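Local coordinates for protein IMPACT family member YigZ (Escherichia coli, PDB 1VI7) that is of uncharacterised biochemical role but may bind guanyl ribonucleotides and hydrolyse ribonucleoside triphosphates, at residues A[50-55]-A[101-106]; A[139-144]-A[175-180]; A[7-12]-A[132-137]. One frame throughout, in Å; residues are numbered along the deposited sequence.

Contact 1 of 3, residues A[50-55]-A[101-106]; sequences PDARHH and VVVRYY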
ATOM      1  N   PRO A  50     -11.030  -0.073  23.183  1.00 63.16           N
ATOM      2  CA  PRO A  50     -12.418  -0.530  23.241  1.00 61.80           C
ATOM      3  C   PRO A  50     -13.343   0.559  23.756  1.00 60.86           C
ATOM      4  O   PRO A  50     -14.416   0.830  23.226  1.00 59.69           O
ATOM      5  CB  PRO A  50     -12.374  -1.704  24.184  1.00 62.13           C
ATOM      6  CG  PRO A  50     -11.027  -1.765  24.773  1.00 62.43           C
ATOM      7  CD  PRO A  50     -10.265  -0.542  24.349  1.00 62.17           C
ATOM      8  N   ASP A  51     -12.876   1.315  24.749  1.00 60.29           N
ATOM      9  CA  ASP A  51     -13.621   2.381  25.362  1.00 60.18           C
ATOM     10  C   ASP A  51     -13.878   3.609  24.507  1.00 59.83           C
ATOM     11  O   ASP A  51     -14.441   4.598  25.022  1.00 58.59           O
ATOM     12  CB  ASP A  51     -12.920   2.860  26.653  1.00 59.53           C
ATOM     13  CG  ASP A  51     -13.342   2.009  27.838  1.00 59.67           C
ATOM     14  OD1 ASP A  51     -12.431   1.501  28.532  1.00 61.09           O
ATOM     15  OD2 ASP A  51     -14.557   1.853  28.059  1.00 56.22           O
ATOM     16  N   ALA A  52     -13.399   3.614  23.276  1.00 59.68           N
ATOM     17  CA  ALA A  52     -13.608   4.731  22.363  1.00 58.35           C
ATOM     18  C   ALA A  52     -14.833   4.403  21.497  1.00 56.87           C
ATOM     19  O   ALA A  52     -14.971   3.328  20.932  1.00 56.08           O
ATOM     20  CB  ALA A  52     -12.378   5.022  21.539  1.00 60.71           C
ATOM     21  N   ARG A  53     -15.720   5.381  21.432  1.00 55.86           N
ATOM     22  CA  ARG A  53     -16.980   5.282  20.749  1.00 55.43           C
ATOM     23  C   ARG A  53     -16.895   5.051  19.258  1.00 54.02           C
ATOM     24  O   ARG A  53     -17.790   4.398  18.681  1.00 52.77           O
ATOM     25  CB  ARG A  53     -17.814   6.537  21.063  1.00 57.79           C
ATOM     26  CG  ARG A  53     -19.301   6.243  21.119  1.00 61.95           C
ATOM     27  CD  ARG A  53     -20.087   7.504  21.329  1.00 66.15           C
ATOM     28  NE  ARG A  53     -19.750   8.550  20.348  1.00 69.45           N
ATOM     29  CZ  ARG A  53     -20.218   9.797  20.522  1.00 73.06           C
ATOM     30  NH1 ARG A  53     -20.983  10.069  21.586  1.00 72.76           N
ATOM     31  NH2 ARG A  53     -19.919  10.730  19.640  1.00 73.98           N
ATOM     32  N   HIS A  54     -15.936   5.691  18.586  1.00 52.13           N
ATOM     33  CA  HIS A  54     -15.802   5.589  17.149  1.00 51.26           C
ATOM     34  C   HIS A  54     -14.380   5.308  16.694  1.00 51.76           C
ATOM     35  O   HIS A  54     -13.410   5.548  17.430  1.00 52.79           O
ATOM     36  CB  HIS A  54     -16.314   6.859  16.440  1.00 49.22           C
ATOM     37  CG  HIS A  54     -17.704   7.258  16.829  1.00 47.58           C
ATOM     38  ND1 HIS A  54     -18.830   6.592  16.401  1.00 46.65           N
ATOM     39  CD2 HIS A  54     -18.143   8.208  17.687  1.00 48.48           C
ATOM     40  CE1 HIS A  54     -19.893   7.123  16.969  1.00 48.72           C
ATOM     41  NE2 HIS A  54     -19.510   8.111  17.761  1.00 48.24           N
ATOM     42  N   HIS A  55     -14.258   4.641  15.541  1.00 50.24           N
ATOM     43  CA  HIS A  55     -13.006   4.282  14.914  1.00 48.73           C
ATOM     44  C   HIS A  55     -13.090   4.410  13.384  1.00 46.35           C
ATOM     45  O   HIS A  55     -13.093   3.434  12.642  1.00 46.50           O
ATOM     46  CB  HIS A  55     -12.536   2.885  15.302  1.00 54.40           C
ATOM     47  CG  HIS A  55     -12.467   2.592  16.768  1.00 60.38           C
ATOM     48  ND1 HIS A  55     -13.601   2.247  17.493  1.00 63.15           N
ATOM     49  CD2 HIS A  55     -11.475   2.685  17.680  1.00 62.60           C
ATOM     50  CE1 HIS A  55     -13.295   2.107  18.770  1.00 63.17           C
ATOM     51  NE2 HIS A  55     -12.012   2.363  18.913  1.00 63.58           N
ATOM     52  N   VAL A 101      -6.584   5.830  10.742  1.00 36.29           N
ATOM     53  CA  VAL A 101      -7.641   5.581  11.661  1.00 36.86           C
ATOM     54  C   VAL A 101      -7.811   6.668  12.722  1.00 39.03           C
ATOM     55  O   VAL A 101      -6.941   6.933  13.547  1.00 39.01           O
ATOM     56  CB  VAL A 101      -7.550   4.248  12.409  1.00 35.64           C
ATOM     57  CG1 VAL A 101      -8.622   4.211  13.516  1.00 32.55           C
ATOM     58  CG2 VAL A 101      -7.758   3.063  11.481  1.00 36.79           C
ATOM     59  N   VAL A 102      -9.012   7.277  12.737  1.00 39.57           N
ATOM     60  CA  VAL A 102      -9.222   8.240  13.856  1.00 40.88           C
ATOM     61  C   VAL A 102      -9.981   7.472  14.926  1.00 42.29           C
ATOM     62  O   VAL A 102     -10.542   6.409  14.573  1.00 43.86           O
ATOM     63  CB  VAL A 102      -9.813   9.532  13.375  1.00 40.12           C
ATOM     64  CG1 VAL A 102      -9.730  10.626  14.435  1.00 40.64           C
ATOM     65  CG2 VAL A 102      -9.055  10.025  12.124  1.00 38.38           C
ATOM     66  N   VAL A 103      -9.688   7.650  16.201  1.00 42.93           N
ATOM     67  CA  VAL A 103     -10.299   6.892  17.298  1.00 42.83           C
ATOM     68  C   VAL A 103     -11.054   7.863  18.184  1.00 45.30           C
ATOM     69  O   VAL A 103     -10.466   8.815  18.717  1.00 43.85           O
ATOM     70  CB  VAL A 103      -9.224   6.114  18.063  1.00 40.53           C
ATOM     71  CG1 VAL A 103      -9.709   5.583  19.410  1.00 40.72           C
ATOM     72  CG2 VAL A 103      -8.756   4.916  17.210  1.00 38.55           C
ATOM     73  N   ARG A 104     -12.401   7.713  18.312  1.00 45.96           N
ATOM     74  CA  ARG A 104     -13.046   8.742  19.102  1.00 49.15           C
ATOM     75  C   ARG A 104     -13.534   8.323  20.469  1.00 52.03           C
ATOM     76  O   ARG A 104     -14.330   7.422  20.668  1.00 53.11           O
ATOM     77  CB  ARG A 104     -14.127   9.508  18.334  1.00 46.27           C
ATOM     78  CG  ARG A 104     -14.465  10.828  19.075  1.00 43.51           C
ATOM     79  CD  ARG A 104     -15.809  11.332  18.660  1.00 42.97           C
ATOM     80  NE  ARG A 104     -16.230  12.589  19.292  1.00 43.04           N
ATOM     81  CZ  ARG A 104     -17.423  13.116  18.978  1.00 43.91           C
ATOM     82  NH1 ARG A 104     -18.187  12.474  18.091  1.00 43.18           N
ATOM     83  NH2 ARG A 104     -17.842  14.239  19.520  1.00 45.97           N
ATOM     84  N   TYR A 105     -13.072   9.070  21.463  1.00 54.47           N
ATOM     85  CA  TYR A 105     -13.501   8.949  22.844  1.00 56.10           C
ATOM     86  C   TYR A 105     -14.423  10.159  23.125  1.00 56.10           C
ATOM     87  O   TYR A 105     -13.935  11.288  23.129  1.00 56.09           O
ATOM     88  CB  TYR A 105     -12.304   8.973  23.776  1.00 59.52           C
ATOM     89  CG  TYR A 105     -11.430   7.744  23.872  1.00 63.52           C
ATOM     90  CD1 TYR A 105     -11.708   6.724  24.781  1.00 64.21           C
ATOM     91  CD2 TYR A 105     -10.255   7.635  23.128  1.00 64.59           C
ATOM     92  CE1 TYR A 105     -10.886   5.618  24.885  1.00 65.70           C
ATOM     93  CE2 TYR A 105      -9.424   6.532  23.234  1.00 64.86           C
ATOM     94  CZ  TYR A 105      -9.750   5.520  24.108  1.00 65.80           C
ATOM     95  OH  TYR A 105      -8.948   4.411  24.220  1.00 66.14           O
ATOM     96  N   TYR A 106     -15.735   9.941  23.157  1.00 55.18           N
ATOM     97  CA  TYR A 106     -16.689  11.024  23.396  1.00 53.79           C
ATOM     98  C   TYR A 106     -16.434  11.697  24.742  1.00 53.36           C
ATOM     99  O   TYR A 106     -16.288  11.034  25.769  1.00 52.45           O
ATOM    100  CB  TYR A 106     -18.125  10.521  23.340  1.00 52.93           C
ATOM    101  CG  TYR A 106     -19.202  11.576  23.516  1.00 50.80           C
ATOM    102  CD1 TYR A 106     -19.264  12.667  22.663  1.00 48.96           C
ATOM    103  CD2 TYR A 106     -20.195  11.458  24.481  1.00 49.81           C
ATOM    104  CE1 TYR A 106     -20.246  13.621  22.804  1.00 47.80           C
ATOM    105  CE2 TYR A 106     -21.192  12.407  24.610  1.00 47.86           C
ATOM    106  CZ  TYR A 106     -21.223  13.478  23.756  1.00 47.12           C
ATOM    107  OH  TYR A 106     -22.207  14.439  23.851  1.00 48.10           O
TER
HETATM  108  O   HOH W   1     -15.887   7.539  24.363  1.00 39.53           O

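Contact 2 of 3, residues A[139-144]-A[175-180]; sequences LTEYTL and LLRVAL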
ATOM      1  N   LEU A 139       8.424  -3.471  -9.168  1.00 48.85           N
ATOM      2  CA  LEU A 139       8.997  -4.458 -10.061  1.00 46.30           C
ATOM      3  C   LEU A 139       8.225  -4.498 -11.390  1.00 46.45           C
ATOM      4  O   LEU A 139       6.991  -4.504 -11.366  1.00 47.18           O
ATOM      5  CB  LEU A 139       8.750  -5.838  -9.430  1.00 41.28           C
ATOM      6  CG  LEU A 139       9.816  -6.511  -8.608  1.00 37.97           C
ATOM      7  CD1 LEU A 139      10.974  -5.601  -8.254  1.00 35.60           C
ATOM      8  CD2 LEU A 139       9.214  -7.133  -7.347  1.00 32.78           C
ATOM      9  N   THR A 140       8.922  -4.783 -12.475  1.00 45.82           N
ATOM     10  CA  THR A 140       8.229  -5.018 -13.754  1.00 45.21           C
ATOM     11  C   THR A 140       8.006  -6.518 -13.935  1.00 42.66           C
ATOM     12  O   THR A 140       8.745  -7.319 -13.342  1.00 41.99           O
ATOM     13  CB  THR A 140       9.017  -4.441 -14.929  1.00 48.86           C
ATOM     14  OG1 THR A 140       9.018  -3.003 -14.808  1.00 53.11           O
ATOM     15  CG2 THR A 140       8.377  -4.819 -16.256  1.00 48.46           C
ATOM     16  N   GLU A 141       6.933  -6.928 -14.598  1.00 40.32           N
ATOM     17  CA  GLU A 141       6.657  -8.355 -14.739  1.00 37.08           C
ATOM     18  C   GLU A 141       6.816  -8.818 -16.177  1.00 35.30           C
ATOM     19  O   GLU A 141       6.308  -8.193 -17.104  1.00 35.36           O
ATOM     20  CB  GLU A 141       5.259  -8.709 -14.283  1.00 38.23           C
ATOM     21  CG  GLU A 141       4.915  -8.419 -12.843  1.00 43.64           C
ATOM     22  CD  GLU A 141       3.630  -9.124 -12.415  1.00 47.61           C
ATOM     23  OE1 GLU A 141       2.704  -9.234 -13.258  1.00 47.85           O
ATOM     24  OE2 GLU A 141       3.579  -9.619 -11.267  1.00 48.64           O
ATOM     25  N   TYR A 142       7.486  -9.949 -16.352  1.00 33.16           N
ATOM     26  CA  TYR A 142       7.684 -10.541 -17.677  1.00 31.20           C
ATOM     27  C   TYR A 142       7.327 -12.033 -17.703  1.00 27.77           C
ATOM     28  O   TYR A 142       7.155 -12.641 -16.666  1.00 26.76           O
ATOM     29  CB  TYR A 142       9.176 -10.489 -18.045  1.00 32.53           C
ATOM     30  CG  TYR A 142       9.822  -9.151 -18.043  1.00 34.82           C
ATOM     31  CD1 TYR A 142      10.335  -8.579 -16.875  1.00 35.32           C
ATOM     32  CD2 TYR A 142       9.943  -8.443 -19.232  1.00 36.31           C
ATOM     33  CE1 TYR A 142      10.948  -7.340 -16.896  1.00 35.89           C
ATOM     34  CE2 TYR A 142      10.524  -7.186 -19.263  1.00 37.71           C
ATOM     35  CZ  TYR A 142      11.022  -6.659 -18.092  1.00 39.38           C
ATOM     36  OH  TYR A 142      11.605  -5.415 -18.111  1.00 45.21           O
ATOM     37  N   THR A 143       7.314 -12.645 -18.896  1.00 25.12           N
ATOM     38  CA  THR A 143       7.094 -14.097 -18.916  1.00 24.31           C
ATOM     39  C   THR A 143       8.325 -14.772 -19.564  1.00 22.96           C
ATOM     40  O   THR A 143       9.136 -14.098 -20.195  1.00 21.86           O
ATOM     41  CB  THR A 143       5.844 -14.646 -19.513  1.00 22.59           C
ATOM     42  OG1 THR A 143       5.815 -14.385 -20.918  1.00 30.09           O
ATOM     43  CG2 THR A 143       4.556 -14.159 -18.903  1.00 19.26           C
ATOM     44  N   LEU A 144       8.478 -16.048 -19.255  1.00 21.44           N
ATOM     45  CA  LEU A 144       9.678 -16.779 -19.677  1.00 20.57           C
ATOM     46  C   LEU A 144       9.424 -18.270 -19.719  1.00 18.04           C
ATOM     47  O   LEU A 144       9.051 -18.885 -18.733  1.00 16.40           O
ATOM     48  CB  LEU A 144      10.809 -16.439 -18.684  1.00 20.08           C
ATOM     49  CG  LEU A 144      12.122 -17.183 -18.870  1.00 21.65           C
ATOM     50  CD1 LEU A 144      12.770 -16.769 -20.195  1.00 19.30           C
ATOM     51  CD2 LEU A 144      13.069 -16.998 -17.694  1.00 21.01           C
ATOM     52  N   LEU A 175       6.342 -22.632 -17.609  1.00 22.69           N
ATOM     53  CA  LEU A 175       5.941 -21.296 -17.963  1.00 20.78           C
ATOM     54  C   LEU A 175       5.928 -20.435 -16.679  1.00 20.38           C
ATOM     55  O   LEU A 175       5.198 -20.683 -15.759  1.00 17.46           O
ATOM     56  CB  LEU A 175       4.675 -21.092 -18.722  1.00 25.77           C
ATOM     57  CG  LEU A 175       4.547 -19.596 -19.169  1.00 30.92           C
ATOM     58  CD1 LEU A 175       5.185 -19.437 -20.531  1.00 25.15           C
ATOM     59  CD2 LEU A 175       3.126 -19.112 -19.051  1.00 31.55           C
ATOM     60  N   LEU A 176       6.902 -19.550 -16.693  1.00 21.45           N
ATOM     61  CA  LEU A 176       7.228 -18.662 -15.583  1.00 22.12           C
ATOM     62  C   LEU A 176       6.741 -17.236 -15.877  1.00 24.80           C
ATOM     63  O   LEU A 176       6.753 -16.700 -17.008  1.00 24.48           O
ATOM     64  CB  LEU A 176       8.740 -18.710 -15.424  1.00 17.32           C
ATOM     65  CG  LEU A 176       9.526 -19.191 -14.251  1.00 17.99           C
ATOM     66  CD1 LEU A 176       9.087 -20.438 -13.532  1.00 14.06           C
ATOM     67  CD2 LEU A 176      11.019 -19.371 -14.647  1.00 15.78           C
ATOM     68  N   ARG A 177       6.248 -16.590 -14.848  1.00 25.39           N
ATOM     69  CA  ARG A 177       5.822 -15.189 -14.842  1.00 26.75           C
ATOM     70  C   ARG A 177       6.811 -14.516 -13.868  1.00 28.46           C
ATOM     71  O   ARG A 177       6.909 -15.057 -12.741  1.00 29.58           O
ATOM     72  CB  ARG A 177       4.422 -15.113 -14.252  1.00 30.86           C
ATOM     73  CG  ARG A 177       3.884 -13.715 -14.026  1.00 36.46           C
ATOM     74  CD  ARG A 177       3.981 -12.898 -15.274  1.00 43.36           C
ATOM     75  NE  ARG A 177       3.009 -11.907 -15.527  1.00 50.49           N
ATOM     76  CZ  ARG A 177       1.740 -11.756 -15.235  1.00 53.32           C
ATOM     77  NH1 ARG A 177       1.088 -12.661 -14.513  1.00 54.61           N
ATOM     78  NH2 ARG A 177       1.096 -10.667 -15.682  1.00 53.80           N
ATOM     79  N   VAL A 178       7.866 -13.859 -14.339  1.00 29.63           N
ATOM     80  CA  VAL A 178       8.854 -13.282 -13.433  1.00 29.02           C
ATOM     81  C   VAL A 178       8.694 -11.771 -13.284  1.00 28.28           C
ATOM     82  O   VAL A 178       8.085 -11.144 -14.135  1.00 26.86           O
ATOM     83  CB  VAL A 178      10.297 -13.534 -13.907  1.00 30.52           C
ATOM     84  CG1 VAL A 178      10.694 -14.966 -13.605  1.00 30.23           C
ATOM     85  CG2 VAL A 178      10.396 -13.204 -15.395  1.00 28.06           C
ATOM     86  N   ALA A 179       9.241 -11.262 -12.196  1.00 29.45           N
ATOM     87  CA  ALA A 179       9.233  -9.862 -11.847  1.00 30.90           C
ATOM     88  C   ALA A 179      10.621  -9.417 -11.365  1.00 32.68           C
ATOM     89  O   ALA A 179      11.134  -9.939 -10.383  1.00 30.57           O
ATOM     90  CB  ALA A 179       8.212  -9.570 -10.752  1.00 25.39           C
ATOM     91  N   LEU A 180      11.124  -8.354 -11.977  1.00 35.45           N
ATOM     92  CA  LEU A 180      12.399  -7.797 -11.540  1.00 40.12           C
ATOM     93  C   LEU A 180      12.509  -6.313 -11.869  1.00 42.98           C
ATOM     94  O   LEU A 180      11.912  -5.825 -12.832  1.00 42.74           O
ATOM     95  CB  LEU A 180      13.529  -8.561 -12.251  1.00 41.91           C
ATOM     96  CG  LEU A 180      13.513  -8.406 -13.790  1.00 39.66           C
ATOM     97  CD1 LEU A 180      14.916  -8.500 -14.338  1.00 39.29           C
ATOM     98  CD2 LEU A 180      12.624  -9.461 -14.409  1.00 40.97           C
TER

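Contact 3 of 3, residues A[7-12]-A[132-137]; sequences WLIPAA and TTQRKT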
ATOM      1  N   TRP A   7       6.486   6.044  -6.704  1.00 52.46           N
ATOM      2  CA  TRP A   7       5.752   6.875  -5.767  1.00 51.01           C
ATOM      3  C   TRP A   7       6.360   6.791  -4.368  1.00 49.19           C
ATOM      4  O   TRP A   7       7.276   5.998  -4.167  1.00 49.38           O
ATOM      5  CB  TRP A   7       4.288   6.483  -5.772  1.00 50.35           C
ATOM      6  CG  TRP A   7       3.938   5.086  -5.396  1.00 47.21           C
ATOM      7  CD1 TRP A   7       3.742   4.599  -4.140  1.00 46.12           C
ATOM      8  CD2 TRP A   7       3.697   3.986  -6.285  1.00 47.10           C
ATOM      9  NE1 TRP A   7       3.406   3.277  -4.178  1.00 45.84           N
ATOM     10  CE2 TRP A   7       3.369   2.873  -5.489  1.00 48.00           C
ATOM     11  CE3 TRP A   7       3.736   3.840  -7.676  1.00 44.84           C
ATOM     12  CZ2 TRP A   7       3.073   1.613  -6.028  1.00 48.71           C
ATOM     13  CZ3 TRP A   7       3.443   2.594  -8.201  1.00 45.85           C
ATOM     14  CH2 TRP A   7       3.118   1.500  -7.398  1.00 46.44           C
ATOM     15  N   LEU A   8       5.848   7.592  -3.438  1.00 46.16           N
ATOM     16  CA  LEU A   8       6.354   7.577  -2.080  1.00 43.57           C
ATOM     17  C   LEU A   8       5.376   6.809  -1.197  1.00 42.27           C
ATOM     18  O   LEU A   8       4.221   6.672  -1.612  1.00 42.41           O
ATOM     19  CB  LEU A   8       6.538   8.983  -1.515  1.00 44.46           C
ATOM     20  CG  LEU A   8       7.424   9.967  -2.269  1.00 43.60           C
ATOM     21  CD1 LEU A   8       7.404  11.334  -1.612  1.00 42.24           C
ATOM     22  CD2 LEU A   8       8.854   9.473  -2.387  1.00 43.76           C
ATOM     23  N   ILE A   9       5.880   6.148  -0.164  1.00 39.51           N
ATOM     24  CA  ILE A   9       5.004   5.429   0.771  1.00 36.89           C
ATOM     25  C   ILE A   9       5.510   5.693   2.183  1.00 35.96           C
ATOM     26  O   ILE A   9       6.615   6.256   2.338  1.00 36.38           O
ATOM     27  CB  ILE A   9       4.957   3.936   0.474  1.00 38.70           C
ATOM     28  CG1 ILE A   9       6.342   3.275   0.527  1.00 35.25           C
ATOM     29  CG2 ILE A   9       4.340   3.616  -0.898  1.00 40.33           C
ATOM     30  CD1 ILE A   9       6.665   2.625   1.838  1.00 29.13           C
ATOM     31  N   PRO A  10       4.768   5.292   3.211  1.00 33.18           N
ATOM     32  CA  PRO A  10       5.192   5.513   4.572  1.00 32.54           C
ATOM     33  C   PRO A  10       6.357   4.627   4.990  1.00 33.65           C
ATOM     34  O   PRO A  10       6.243   3.394   4.999  1.00 34.29           O
ATOM     35  CB  PRO A  10       3.951   5.196   5.404  1.00 30.84           C
ATOM     36  CG  PRO A  10       2.833   5.070   4.490  1.00 29.61           C
ATOM     37  CD  PRO A  10       3.391   4.798   3.125  1.00 31.11           C
ATOM     38  N   ALA A  11       7.383   5.212   5.593  1.00 34.23           N
ATOM     39  CA  ALA A  11       8.555   4.525   6.111  1.00 33.07           C
ATOM     40  C   ALA A  11       8.443   4.225   7.595  1.00 33.07           C
ATOM     41  O   ALA A  11       9.276   3.584   8.246  1.00 33.09           O
ATOM     42  CB  ALA A  11       9.802   5.368   5.834  1.00 28.54           C
ATOM     43  N   ALA A  12       7.402   4.730   8.225  1.00 33.35           N
ATOM     44  CA  ALA A  12       7.190   4.497   9.646  1.00 34.62           C
ATOM     45  C   ALA A  12       5.770   4.972   9.977  1.00 36.87           C
ATOM     46  O   ALA A  12       5.241   5.830   9.280  1.00 36.90           O
ATOM     47  CB  ALA A  12       8.177   5.201  10.534  1.00 30.81           C
ATOM     48  N   THR A 132       7.013  10.276   7.674  1.00 27.05           N
ATOM     49  CA  THR A 132       8.299  10.136   6.971  1.00 25.80           C
ATOM     50  C   THR A 132       8.093   9.182   5.807  1.00 25.36           C
ATOM     51  O   THR A 132       7.339   8.205   5.983  1.00 26.31           O
ATOM     52  CB  THR A 132       9.397   9.644   7.916  1.00 24.88           C
ATOM     53  OG1 THR A 132       9.251   8.251   8.253  1.00 22.38           O
ATOM     54  CG2 THR A 132       9.346  10.478   9.202  1.00 22.37           C
ATOM     55  N   THR A 133       8.687   9.422   4.658  1.00 24.40           N
ATOM     56  CA  THR A 133       8.430   8.577   3.506  1.00 26.69           C
ATOM     57  C   THR A 133       9.635   7.944   2.865  1.00 28.43           C
ATOM     58  O   THR A 133      10.762   8.065   3.317  1.00 28.44           O
ATOM     59  CB  THR A 133       7.661   9.415   2.443  1.00 26.31           C
ATOM     60  OG1 THR A 133       8.266  10.710   2.330  1.00 24.80           O
ATOM     61  CG2 THR A 133       6.194   9.585   2.790  1.00 19.37           C
ATOM     62  N   GLN A 134       9.401   7.185   1.789  1.00 31.82           N
ATOM     63  CA  GLN A 134      10.449   6.554   0.995  1.00 34.92           C
ATOM     64  C   GLN A 134       9.963   6.203  -0.411  1.00 35.76           C
ATOM     65  O   GLN A 134       8.868   5.651  -0.554  1.00 36.34           O
ATOM     66  CB  GLN A 134      11.008   5.302   1.657  1.00 35.90           C
ATOM     67  CG  GLN A 134       9.979   4.415   2.315  1.00 39.29           C
ATOM     68  CD  GLN A 134      10.556   3.067   2.716  1.00 41.10           C
ATOM     69  OE1 GLN A 134      10.756   2.768   3.892  1.00 37.67           O
ATOM     70  NE2 GLN A 134      10.810   2.251   1.692  1.00 41.92           N
ATOM     71  N   ARG A 135      10.803   6.403  -1.419  1.00 37.10           N
ATOM     72  CA  ARG A 135      10.381   6.092  -2.785  1.00 39.78           C
ATOM     73  C   ARG A 135      10.189   4.595  -2.945  1.00 42.33           C
ATOM     74  O   ARG A 135      10.649   3.791  -2.144  1.00 42.63           O
ATOM     75  CB  ARG A 135      11.285   6.655  -3.850  1.00 37.77           C
ATOM     76  CG  ARG A 135      10.818   6.492  -5.282  1.00 34.28           C
ATOM     77  CD  ARG A 135      11.519   7.522  -6.166  1.00 38.38           C
ATOM     78  NE  ARG A 135      11.130   8.864  -5.750  1.00 43.17           N
ATOM     79  CZ  ARG A 135       9.944   9.409  -5.980  1.00 48.10           C
ATOM     80  NH1 ARG A 135       9.008   8.730  -6.648  1.00 51.07           N
ATOM     81  NH2 ARG A 135       9.646  10.630  -5.542  1.00 47.95           N
ATOM     82  N   LYS A 136       9.454   4.226  -3.994  1.00 45.37           N
ATOM     83  CA  LYS A 136       9.188   2.804  -4.201  1.00 48.21           C
ATOM     84  C   LYS A 136       8.955   2.460  -5.649  1.00 49.36           C
ATOM     85  O   LYS A 136       7.836   2.616  -6.136  1.00 51.23           O
ATOM     86  CB  LYS A 136       7.979   2.418  -3.326  1.00 47.73           C
ATOM     87  CG  LYS A 136       7.633   0.963  -3.470  1.00 50.29           C
ATOM     88  CD  LYS A 136       6.419   0.519  -2.696  1.00 51.41           C
ATOM     89  CE  LYS A 136       5.819  -0.748  -3.328  1.00 51.69           C
ATOM     90  NZ  LYS A 136       5.618  -0.533  -4.796  1.00 53.09           N
ATOM     91  N   THR A 137       9.999   2.053  -6.371  1.00 50.84           N
ATOM     92  CA  THR A 137       9.811   1.682  -7.779  1.00 52.26           C
ATOM     93  C   THR A 137       9.407   0.218  -7.881  1.00 52.34           C
ATOM     94  O   THR A 137      10.130  -0.682  -7.459  1.00 53.22           O
ATOM     95  CB  THR A 137      11.012   1.974  -8.656  1.00 54.16           C
ATOM     96  OG1 THR A 137      11.641   3.221  -8.284  1.00 55.62           O
ATOM     97  CG2 THR A 137      10.557   2.129 -10.116  1.00 55.41           C
TER

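Contact 1 of 3, residues A[50-55]-A[101-106]
The methyl of A52 lies over the middle of the Y105 ring, its CB 3.5 Å from the ring centroid of Y105 in a CH-pi contact. It lies next to a classic beta bulge on an antiparallel sheet, in which R53 and H54 of the loop leaving helix 34-48 both face R104 on strand 98-105. H54 and R104 form the single hydrogen-bonded pair, each N-H bound to the other's carbonyl; H54 N reaches R104 O at 3.1 Å. Further along, H55 CA makes a CA-H...O contact with V102 O at 3.3 Å.

Beside the bulge, R53 lays its guanidinium flat on Y106. The planes are 23° apart and CZ of R53 is 4.2 Å from the ring centroid of Y106, an off-centre cation-pi stack. The bend of the arginine at chi3 (53°) sets NE of R53 3.9 Å from Y106 CB, and the guanidinium beyond it lies over the ring. R104 runs alongside R53, extended from CG to NE, with its guanidinium turned 86° to that of R53. The two guanidiniums lie close, in positions that are doubtful in detail; their like charges would probably repel, and the salt bridge from R104 NH1 to E77 is likely to offset part of this. H54 also runs beside R104, and its ND1 bonds to the carbonyl of D75. H49 is bonded by Y105 OH through its ND1 and by H55 NE2 through its O. The H55 ring comes in obliquely on V103, with CD2 of H55 3.5 Å from V103 CG2 and 3.8 Å from V103 CG1.

Contact 2 of 3, residues A[139-144]-A[175-180]
L176 pairs with L144 through two backbone bonds, L144 N to L176 O at 2.9 Å and L176 N to L144 O at 3.0 Å, and both leucines turn toward helix 151-160. R177 stands on the other face, opposite T143. Its CG is anti to the backbone N (chi1 173°) and the chain then bends at chi2 (53°), which puts CD 3.9 Å from T143 CG2. Beyond the bend, E141 OE1 sits over one face of the R177 guanidinium, 3.2 Å from NH2, so the salt bridge acts through charge and no N-H points at the oxygen. V178 returns to the leucine face in a hydrogen-bonded pair with Y142, and its CG2 packs 4.0 Å from Y142 CB. A179 lies across from E141, its CB 4.0 Å from L139 CB. L180 closes the run: it exchanges backbone bonds with T140 and crosses the Y142 side chain at about a right angle, CD2 of L180 3.5 Å from Y142 CD1. These are the central strands of a four-stranded antiparallel sheet, order 2-3-1-4, with helices 151-160 and 185-196 on the leucine face; its beta-alpha-beta-beta-alpha-beta chain order makes this a ferredoxin-like fold.

Contact 3 of 3, residues A[7-12]-A[132-137]
Strands 7-10 and 133-136 run antiparallel at 137° with their axes 4.4 Å apart at closest approach, forming a separate two-stranded beta ribbon. I9 and Q134 are its hydrogen-bonded pair, I9 N to Q134 O at 3.1 Å and Q134 N to I9 O at 3.0 Å. A nearly straight bond (177°) from A11 N to T132 O continues the pairing, whereas K136 N to W7 O is weak.

L8 faces R135 in the neighbouring non-hydrogen-bonded pair. Its CD2 sits over one face of the R135 guanidinium, toward the rim, 3.5 Å from NH2, while R135 NH1 is held by S6 OG. CD1 of L8 lies near T133 OG1. An alanine in place of L8 would probably leave that face of the R135 guanidinium without its apolar cover and the group freer to turn, with the S6 bond at NH1 still in place.

On the face of I9, Q134 CG packs 3.8 Å from I9 CD1, and A11 CB, beyond the strand, comes within 3.7 Å of Q134 CG. K136 runs beside W7 and points the same way; a bend at chi4 (-51°) places NZ of K136 3.5 Å from W7 CZ2. NZ of K136 and NE1 of W7 both approach E97 OE1, weakly in each case. Partway along the lysine, CD of K136 passes 4.1 Å from I9 CG2.

Contact 3 ties the N-terminal strand to the segment that runs on into contact 2, and contact 1 is nested within the chain between its two strands. Contacts 2 and 3 follow directly in the sequence, strand 133-136 leading to strand 140-146, yet their centres are 24 Å apart and they touch nowhere else. Contacts 1 and 2 lie on opposite sides of the chain's centre, 44 Å between centres and about 27 Å between nearest atoms. Contact 3 is intermediate, its centre 28 Å from that of contact 1, with nearest atoms about 11 Å apart. The ribbon 7-12/132-137 sits where the chain passes from the five-stranded sheet of contact 1 to the ferredoxin-like sheet of contact 2.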